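PG_0823 protein (Porphyromonas gingivalis, PDB 2FSW) probably binds DNA as a transcriptional regulator of the HxlR-like, winged helix-turn-helix type, present here as two copies in the assembly. Local coordinates at residues E43-R46 against G50-E53; L28-Q33 against K61-K66. All blocks are in the same frame, centred on the assembly; numbering follows the deposited sequence. Where two conformers were deposited one is given.

Contact 1: E43-R46 against G50-E53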
loop_
_atom_site.group_PDB
_atom_site.type_symbol
_atom_site.label_atom_id
_atom_site.label_comp_id
_atom_site.label_asym_id
_atom_site.label_seq_id
_atom_site.Cartn_x
_atom_site.Cartn_y
_atom_site.Cartn_z
ATOM N N GLU B 43 -11.863 -14.950 -13.991
ATOM C CA GLU B 43 -12.745 -14.025 -13.277
ATOM C C GLU B 43 -11.924 -12.934 -12.579
ATOM O O GLU B 43 -12.301 -11.757 -12.607
ATOM C CB GLU B 43 -13.598 -14.770 -12.248
ATOM C CG GLU B 43 -14.840 -15.444 -12.797
ATOM C CD GLU B 43 -15.534 -16.346 -11.771
ATOM O OE1 GLU B 43 -15.044 -16.480 -10.618
ATOM O OE2 GLU B 43 -16.578 -16.939 -12.132
ATOM N N LEU B 44 -10.801 -13.341 -11.981
ATOM C CA LEU B 44 -9.903 -12.440 -11.248
ATOM C C LEU B 44 -9.353 -11.389 -12.206
ATOM O O LEU B 44 -9.418 -10.194 -11.926
ATOM C CB LEU B 44 -8.754 -13.225 -10.595
ATOM C CG LEU B 44 -8.166 -12.839 -9.220
ATOM C CD1 LEU B 44 -6.717 -13.327 -9.102
ATOM C CD2 LEU B 44 -8.260 -11.348 -8.881
ATOM N N LYS B 45 -8.851 -11.837 -13.356
ATOM C CA LYS B 45 -8.336 -10.918 -14.377
ATOM C C LYS B 45 -9.395 -9.927 -14.856
ATOM O O LYS B 45 -9.099 -8.742 -15.044
ATOM C CB LYS B 45 -7.745 -11.674 -15.569
ATOM C CG LYS B 45 -6.800 -10.810 -16.377
ATOM C CD LYS B 45 -6.386 -11.463 -17.664
ATOM C CE LYS B 45 -6.030 -10.406 -18.689
ATOM N NZ LYS B 45 -6.083 -10.974 -20.058
ATOM N N ARG B 46 -10.623 -10.410 -15.042
ATOM C CA ARG B 46 -11.738 -9.539 -15.425
ATOM C C ARG B 46 -12.219 -8.631 -14.288
ATOM O O ARG B 46 -12.816 -7.585 -14.547
ATOM C CB ARG B 46 -12.896 -10.349 -16.011
ATOM C CG ARG B 46 -12.742 -10.628 -17.509
ATOM C CD ARG B 46 -13.946 -11.356 -18.080
ATOM N NE ARG B 46 -14.224 -12.598 -17.359
ATOM C CZ ARG B 46 -13.761 -13.802 -17.697
ATOM N NH1 ARG B 46 -12.979 -13.957 -18.760
ATOM N NH2 ARG B 46 -14.081 -14.859 -16.956
ATOM N N GLY B 50 -7.302 -3.933 -16.985
ATOM C CA GLY B 50 -6.129 -3.100 -17.231
ATOM C C GLY B 50 -4.838 -3.767 -16.793
ATOM O O GLY B 50 -3.760 -3.402 -17.262
ATOM N N ILE B 51 -4.943 -4.726 -15.872
ATOM C CA ILE B 51 -3.786 -5.535 -15.476
ATOM C C ILE B 51 -3.431 -6.521 -16.602
ATOM O O ILE B 51 -4.285 -7.282 -17.063
ATOM C CB ILE B 51 -4.006 -6.267 -14.119
ATOM C CG1 ILE B 51 -2.676 -6.791 -13.575
ATOM C CG2 ILE B 51 -5.037 -7.402 -14.231
ATOM C CD1 ILE B 51 -2.753 -7.357 -12.148
ATOM N N SER B 52 -2.176 -6.494 -17.042
ATOM C CA SER B 52 -1.710 -7.415 -18.083
ATOM C C SER B 52 -1.604 -8.839 -17.552
ATOM O O SER B 52 -1.577 -9.056 -16.334
ATOM C CB SER B 52 -0.358 -6.964 -18.655
ATOM O OG SER B 52 0.709 -7.295 -17.778
ATOM N N GLU B 53 -1.539 -9.801 -18.470
ATOM C CA GLU B 53 -1.386 -11.211 -18.128
ATOM C C GLU B 53 -0.118 -11.441 -17.301
ATOM O O GLU B 53 -0.162 -12.111 -16.267
ATOM C CB GLU B 53 -1.367 -12.071 -19.398
ATOM C CG GLU B 53 -1.775 -13.530 -19.182
ATOM C CD GLU B 53 -3.285 -13.756 -19.237
ATOM O OE1 GLU B 53 -3.724 -14.889 -18.958
ATOM O OE2 GLU B 53 -4.038 -12.812 -19.557
#

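Contact 2: L28-Q33 against K61-K66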
loop_
_atom_site.group_PDB
_atom_site.type_symbol
_atom_site.label_atom_id
_atom_site.label_comp_id
_atom_site.label_asym_id
_atom_site.label_seq_id
_atom_site.Cartn_x
_atom_site.Cartn_y
_atom_site.Cartn_z
ATOM N N LEU B 28 -2.524 -5.535 -3.270
ATOM C CA LEU B 28 -3.672 -5.364 -2.388
ATOM C C LEU B 28 -5.003 -5.462 -3.118
ATOM O O LEU B 28 -5.995 -5.915 -2.537
ATOM C CB LEU B 28 -3.574 -4.038 -1.618
ATOM C CG LEU B 28 -2.473 -4.046 -0.560
ATOM C CD1 LEU B 28 -2.207 -2.639 -0.021
ATOM C CD2 LEU B 28 -2.849 -5.034 0.562
ATOM N N LEU B 29 -5.018 -5.027 -4.381
ATOM C CA LEU B 29 -6.220 -5.118 -5.221
ATOM C C LEU B 29 -6.600 -6.565 -5.536
ATOM O O LEU B 29 -7.777 -6.922 -5.555
ATOM C CB LEU B 29 -6.019 -4.361 -6.547
ATOM C CG LEU B 29 -6.452 -2.884 -6.594
ATOM C CD1 LEU B 29 -5.978 -2.257 -7.893
ATOM C CD2 LEU B 29 -7.985 -2.729 -6.438
ATOM N N ILE B 30 -5.599 -7.387 -5.811
ATOM C CA ILE B 30 -5.812 -8.815 -5.999
ATOM C C ILE B 30 -6.440 -9.439 -4.746
ATOM O O ILE B 30 -7.448 -10.153 -4.842
ATOM C CB ILE B 30 -4.496 -9.528 -6.442
ATOM C CG1 ILE B 30 -4.199 -9.155 -7.902
ATOM C CG2 ILE B 30 -4.629 -11.031 -6.280
ATOM C CD1 ILE B 30 -2.750 -9.300 -8.352
ATOM N N ILE B 31 -5.862 -9.131 -3.580
ATOM C CA ILE B 31 -6.351 -9.646 -2.308
ATOM C C ILE B 31 -7.781 -9.144 -2.081
ATOM O O ILE B 31 -8.653 -9.929 -1.707
ATOM C CB ILE B 31 -5.383 -9.304 -1.114
ATOM C CG1 ILE B 31 -4.034 -10.022 -1.314
ATOM C CG2 ILE B 31 -5.990 -9.712 0.224
ATOM C CD1 ILE B 31 -2.934 -9.624 -0.335
ATOM N N PHE B 32 -8.016 -7.857 -2.360
ATOM C CA PHE B 32 -9.369 -7.277 -2.336
ATOM C C PHE B 32 -10.362 -8.079 -3.183
ATOM O O PHE B 32 -11.452 -8.426 -2.718
ATOM C CB PHE B 32 -9.346 -5.793 -2.766
ATOM C CG PHE B 32 -10.715 -5.128 -2.789
ATOM C CD1 PHE B 32 -11.519 -5.092 -1.639
ATOM C CD2 PHE B 32 -11.182 -4.509 -3.947
ATOM C CE1 PHE B 32 -12.768 -4.468 -1.642
ATOM C CE2 PHE B 32 -12.433 -3.878 -3.967
ATOM C CZ PHE B 32 -13.231 -3.862 -2.817
ATOM N N GLN B 33 -9.972 -8.400 -4.415
ATOM C CA GLN B 33 -10.854 -9.123 -5.333
ATOM C C GLN B 33 -11.112 -10.584 -4.937
ATOM O O GLN B 33 -12.261 -11.039 -4.946
ATOM C CB GLN B 33 -10.397 -8.978 -6.799
ATOM C CG GLN B 33 -10.784 -7.628 -7.409
ATOM C CD GLN B 33 -12.297 -7.374 -7.372
ATOM O OE1 GLN B 33 -13.106 -8.311 -7.362
ATOM N NE2 GLN B 33 -12.679 -6.109 -7.344
ATOM N N LYS B 61 2.042 -15.437 -8.322
ATOM C CA LYS B 61 3.173 -16.249 -7.849
ATOM C C LYS B 61 3.768 -15.683 -6.562
ATOM O O LYS B 61 3.989 -16.413 -5.597
ATOM C CB LYS B 61 4.276 -16.366 -8.909
ATOM C CG LYS B 61 5.422 -17.274 -8.460
ATOM C CD LYS B 61 6.748 -17.041 -9.195
ATOM C CE LYS B 61 7.509 -15.773 -8.736
ATOM N NZ LYS B 61 7.127 -15.147 -7.406
ATOM N N PHE B 62 4.031 -14.381 -6.569
ATOM C CA PHE B 62 4.527 -13.662 -5.393
ATOM C C PHE B 62 3.661 -13.947 -4.157
ATOM O O PHE B 62 4.170 -14.392 -3.129
ATOM C CB PHE B 62 4.610 -12.165 -5.719
ATOM C CG PHE B 62 5.054 -11.302 -4.574
ATOM C CD1 PHE B 62 6.402 -11.229 -4.217
ATOM C CD2 PHE B 62 4.125 -10.522 -3.876
ATOM C CE1 PHE B 62 6.817 -10.408 -3.162
ATOM C CE2 PHE B 62 4.528 -9.705 -2.822
ATOM C CZ PHE B 62 5.877 -9.647 -2.466
ATOM N N LEU B 63 2.352 -13.732 -4.284
ATOM C CA LEU B 63 1.406 -13.922 -3.175
ATOM C C LEU B 63 1.298 -15.364 -2.669
ATOM O O LEU B 63 1.097 -15.589 -1.470
ATOM C CB LEU B 63 0.021 -13.399 -3.555
ATOM C CG LEU B 63 -0.164 -11.896 -3.802
ATOM C CD1 LEU B 63 -1.508 -11.670 -4.457
ATOM C CD2 LEU B 63 -0.033 -11.095 -2.498
ATOM N N CYS B 64 1.402 -16.336 -3.580
ATOM C CA CYS B 64 1.486 -17.753 -3.192
ATOM C C CYS B 64 2.762 -18.008 -2.384
ATOM O O CYS B 64 2.727 -18.683 -1.353
ATOM C CB CYS B 64 1.459 -18.667 -4.420
ATOM S SG CYS B 64 -0.185 -18.965 -5.106
ATOM N N GLY B 65 3.876 -17.446 -2.858
ATOM C CA GLY B 65 5.178 -17.572 -2.202
ATOM C C GLY B 65 5.227 -16.956 -0.815
ATOM O O GLY B 65 5.981 -17.419 0.041
ATOM N N LYS B 66 4.419 -15.917 -0.596
ATOM C CA LYS B 66 4.305 -15.264 0.714
ATOM C C LYS B 66 3.258 -15.929 1.620
ATOM O O LYS B 66 3.100 -15.554 2.788
ATOM C CB LYS B 66 3.989 -13.766 0.549
ATOM C CG LYS B 66 5.064 -12.961 -0.185
ATOM C CD LYS B 66 6.308 -12.808 0.659
ATOM C CE LYS B 66 7.400 -12.129 -0.120
ATOM N NZ LYS B 66 8.366 -11.452 0.792
#

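Contact 1: E43-R46 against G50-E53
Lys45 reaches out from helix 41-47 and meets Glu53 with its ammonium end, the two side chains crossing at about a right angle. The lysine leaves the backbone with CG anti to N (chi1 -160°) and continues extended beyond CG, which carries NZ across to the start of the next helix. Glu53 comes the other way folded: a bend at chi2 (86°) swings its carboxylate back to the lysine. NZ of Lys45 gives a hydrogen bond to OE2 of Glu53 at 2.8 Å, arriving nearly in line with the C-O bond, and the pair forms a salt bridge. Largely as a consequence, CE of Lys45 comes within 3.2 Å of OE2 of Glu53. The other carboxylate oxygen, OE1, is hydrogen-bonded to the hydroxyl of Tyr41, which should help fix the rotation of the group. Glu53 was deposited in two conformers and touches a crystal neighbour, so the bridge is doubtful in the other conformer.

Nearer the backbone, the aliphatic part of Lys45 passes beside Ile51: Lys45 CG lies 4.4 Å from Ile51 CG2, and Lys45 CE is 3.9 Å from Ile51 O. Lys45 also packs on Leu56, while Ser52 sits at the N-cap of helix 53-65 and bonds the amide N of Met55 through OG. The pair links helix 41-47 to the first residue of helix 53-65 across the turn of a helix-turn-helix, whose second helix is, in this family, probably the DNA-recognition helix.

Contact 2: L28-Q33 against K61-K66
Leu63 meets Ile30 and Ile31 from the far helix, and the flat groups nearby stay clear of that meeting. The ring of Phe62 carries CG of Lys66, one turn further along the chain, over one face, 4.1 Å above the plane and shifted toward the rim. On the other helix the amide of Gln33 turns to the second subunit, where its NE2 is hydrogen-bonded to Ser9 OG and Lys7 O, and Phe32 packs on Ser9 of that subunit.

What remains between the segments is aliphatic. Leu63 is directed toward helix 27-34 and splits its two methyls between the isoleucines: CD1 lies 3.7 Å from Ile30 CG2, and Leu63 CD2 is 3.9 Å from Ile31 CD1. Both isoleucines cross the leucine at a slant. Here helix 27-34, which precedes the helix-turn-helix pair, packs on the last turn of helix 53-65, the second helix of the motif, close to the centre of the chain. With chi1 at -73° the long branch CG1 of Ile30 lies anti to the carbonyl carbon, leaving CG2, anti to the backbone N, to meet the leucine. Ile31 starts off to one side and comes in with its long branch, extended at chi2 (172°), so only CD1 arrives. All three residues are buried; Leu63 also packs on Leu68 and on Ile69 of strand 69-74, Ile30 on Leu56, and Ile31 on Ile96 of helix 93-106.

In the fold
After helix 14-22 the chain forms helix 27-34, then passes strand 39-40 and helix 41-47, turns through residues 50-53 and enters helix 53-65. Contact 1 closes the short loop between helices 41-47 and 53-65; contact 2 brings the end of helix 53-65 back to helix 27-34, closing a longer loop that encloses contact 1. With centres 13 Å apart, the two still touch: Leu44 packs on Gln33 and Ile30, and Ile51 on Ile30. Together they join helices 27-34, 41-47 and 53-65, the three-helix core of the winged helix-turn-helix, with contact 2 also reaching strand 69-74 and helix 93-106.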